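Local structure of methyl-CpG-binding domain protein 3 (Homo sapiens, 6CCG) at residues Gln50-Leu55 with Met59-Phe64. The protein binds DNA that carries methylated CpG sites through its methyl-CpG-binding domain, and as a transcription-related protein probably reads this mark on chromatin. Numbering follows the deposited sequence.
Sequences QLARYL and MDLSTF
The carbonyl O of Leu55 accepts a hydrogen bond from Met59 N at 2.9 Å, the one polar link between the helical residues 50-55 and the loop 59-64. Its C=O...N angle of 176° puts the donor nearly in line with the carbonyl, although the N-H...O angle is bent, 144°. The same oxygen has Met59 CG 3.3 Å away, because a chi1 of 61° sets CG between the backbone N and the carbonyl carbon and turns the thioether chain back toward the helix end. SD then reaches Leu55 CD1 at 4.1 Å.

The remaining contact is apolar. One methyl of Leu61, CD1, does the touching: it lies 3.7 Å from Ala52 CA and 4.0 Å from Leu55 CB, and so packs between two residues about one helical turn apart. Nearer the helix start, Leu51 CD2 meets Phe64 CE2 at 3.8 Å, the two side chains running roughly perpendicular. Asp60 points away from the helix; its OD1 accepts from Ser62 OG at 2.6 Å and also from Ser62 N, an Asx turn that runs into the type I turn Leu61-Phe64.

The contact thus packs the loop joining helix 48-55 to strand 64-65 back against that helix. Lys48 ties the helix start to the carbonyls of Leu61 and Phe64, Trp17 packs on Leu51 and Leu55, and Met71 of strand 70-71 touches Met59 and Phe64.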
loop_
_atom_site.group_PDB
_atom_site.type_symbol
_atom_site.label_atom_id
_atom_site.label_comp_id
_atom_site.label_asym_id
_atom_site.label_seq_id
_atom_site.Cartn_x
_atom_site.Cartn_y
_atom_site.Cartn_z
ATOM N N GLN A 50 -6.253 -2.188 8.339
ATOM C CA GLN A 50 -5.451 -1.146 9.013
ATOM C C GLN A 50 -5.565 0.227 8.313
ATOM O O GLN A 50 -5.849 1.219 8.959
ATOM C CB GLN A 50 -3.998 -1.569 9.097
ATOM C CG GLN A 50 -3.152 -0.725 10.017
ATOM C CD GLN A 50 -1.682 -1.026 9.922
ATOM O OE1 GLN A 50 -1.210 -1.624 8.918
ATOM N NE2 GLN A 50 -0.908 -0.598 10.975
ATOM N N LEU A 51 -5.341 0.242 6.987
ATOM C CA LEU A 51 -5.504 1.452 6.157
ATOM C C LEU A 51 -6.906 2.072 6.240
ATOM O O LEU A 51 -7.041 3.296 6.242
ATOM C CB LEU A 51 -5.222 1.127 4.688
ATOM C CG LEU A 51 -4.909 2.233 3.700
ATOM C CD1 LEU A 51 -3.775 3.119 4.204
ATOM C CD2 LEU A 51 -4.515 1.592 2.342
ATOM N N ALA A 52 -7.933 1.218 6.261
ATOM C CA ALA A 52 -9.288 1.657 6.232
ATOM C C ALA A 52 -9.685 2.421 7.552
ATOM O O ALA A 52 -10.541 3.321 7.525
ATOM C CB ALA A 52 -10.217 0.488 5.965
ATOM N N ARG A 53 -9.024 2.108 8.656
ATOM C CA ARG A 53 -9.218 2.894 9.922
ATOM C C ARG A 53 -8.745 4.381 9.825
ATOM O O ARG A 53 -9.236 5.226 10.554
ATOM C CB ARG A 53 -8.526 2.164 11.096
ATOM C CG ARG A 53 -9.229 0.854 11.483
ATOM C CD ARG A 53 -8.800 0.363 12.846
ATOM N NE ARG A 53 -7.477 -0.226 12.825
ATOM C CZ ARG A 53 -7.203 -1.480 12.429
ATOM N NH1 ARG A 53 -5.941 -1.924 12.467
ATOM N NH2 ARG A 53 -8.181 -2.303 11.989
ATOM N N TYR A 54 -7.810 4.679 8.916
ATOM C CA TYR A 54 -7.334 6.078 8.674
ATOM C C TYR A 54 -8.081 6.783 7.531
ATOM O O TYR A 54 -8.508 7.940 7.682
ATOM C CB TYR A 54 -5.797 6.105 8.456
ATOM C CG TYR A 54 -5.087 5.823 9.738
ATOM C CD1 TYR A 54 -5.112 4.540 10.290
ATOM C CD2 TYR A 54 -4.444 6.851 10.469
ATOM C CE1 TYR A 54 -4.502 4.265 11.527
ATOM C CE2 TYR A 54 -3.834 6.591 11.694
ATOM C CZ TYR A 54 -3.860 5.277 12.216
ATOM O OH TYR A 54 -3.263 4.958 13.430
ATOM N N LEU A 55 -8.277 6.078 6.423
ATOM C CA LEU A 55 -8.852 6.683 5.213
ATOM C C LEU A 55 -10.303 6.344 4.920
ATOM O O LEU A 55 -10.936 7.039 4.109
ATOM C CB LEU A 55 -7.994 6.264 4.007
ATOM C CG LEU A 55 -6.641 6.927 3.897
ATOM C CD1 LEU A 55 -5.918 6.367 2.686
ATOM C CD2 LEU A 55 -6.793 8.461 3.788
ATOM N N MET A 59 -12.435 8.778 2.407
ATOM C CA MET A 59 -12.688 8.319 1.042
ATOM C C MET A 59 -13.235 6.908 0.965
ATOM O O MET A 59 -13.109 6.117 1.905
ATOM C CB MET A 59 -11.386 8.355 0.265
ATOM C CG MET A 59 -10.309 7.451 0.864
ATOM S SD MET A 59 -8.807 7.524 -0.058
ATOM C CE MET A 59 -9.212 6.596 -1.533
ATOM N N ASP A 60 -13.763 6.588 -0.209
ATOM C CA ASP A 60 -14.298 5.268 -0.528
ATOM C C ASP A 60 -13.146 4.276 -0.817
ATOM O O ASP A 60 -12.473 4.390 -1.833
ATOM C CB ASP A 60 -15.203 5.408 -1.763
ATOM C CG ASP A 60 -15.997 4.151 -2.089
ATOM O OD1 ASP A 60 -15.876 3.126 -1.388
ATOM O OD2 ASP A 60 -16.773 4.219 -3.067
ATOM N N LEU A 61 -12.936 3.320 0.082
ATOM C CA LEU A 61 -11.957 2.221 -0.142
ATOM C C LEU A 61 -12.593 0.882 -0.504
ATOM O O LEU A 61 -11.885 -0.129 -0.561
ATOM C CB LEU A 61 -11.052 2.027 1.083
ATOM C CG LEU A 61 -10.075 3.133 1.423
ATOM C CD1 LEU A 61 -9.303 2.740 2.656
ATOM C CD2 LEU A 61 -9.115 3.435 0.288
ATOM N N SER A 62 -13.891 0.855 -0.798
ATOM C CA SER A 62 -14.569 -0.426 -1.075
ATOM C C SER A 62 -13.974 -1.170 -2.298
ATOM O O SER A 62 -13.864 -2.396 -2.277
ATOM C CB SER A 62 -16.068 -0.219 -1.246
ATOM O OG SER A 62 -16.333 0.748 -2.237
ATOM N N THR A 63 -13.567 -0.425 -3.332
ATOM C CA THR A 63 -12.969 -1.019 -4.553
ATOM C C THR A 63 -11.446 -0.803 -4.683
ATOM O O THR A 63 -10.886 -1.006 -5.760
ATOM C CB THR A 63 -13.644 -0.455 -5.812
ATOM O OG1 THR A 63 -13.445 0.960 -5.867
ATOM C CG2 THR A 63 -15.129 -0.788 -5.825
ATOM N N PHE A 64 -10.791 -0.376 -3.598
ATOM C CA PHE A 64 -9.354 -0.195 -3.578
ATOM C C PHE A 64 -8.676 -1.573 -3.373
ATOM O O PHE A 64 -8.925 -2.257 -2.385
ATOM C CB PHE A 64 -8.931 0.753 -2.467
ATOM C CG PHE A 64 -7.444 0.953 -2.371
ATOM C CD1 PHE A 64 -6.754 1.675 -3.359
ATOM C CD2 PHE A 64 -6.729 0.424 -1.325
ATOM C CE1 PHE A 64 -5.367 1.861 -3.284
ATOM C CE2 PHE A 64 -5.342 0.608 -1.236
ATOM C CZ PHE A 64 -4.664 1.339 -2.219
#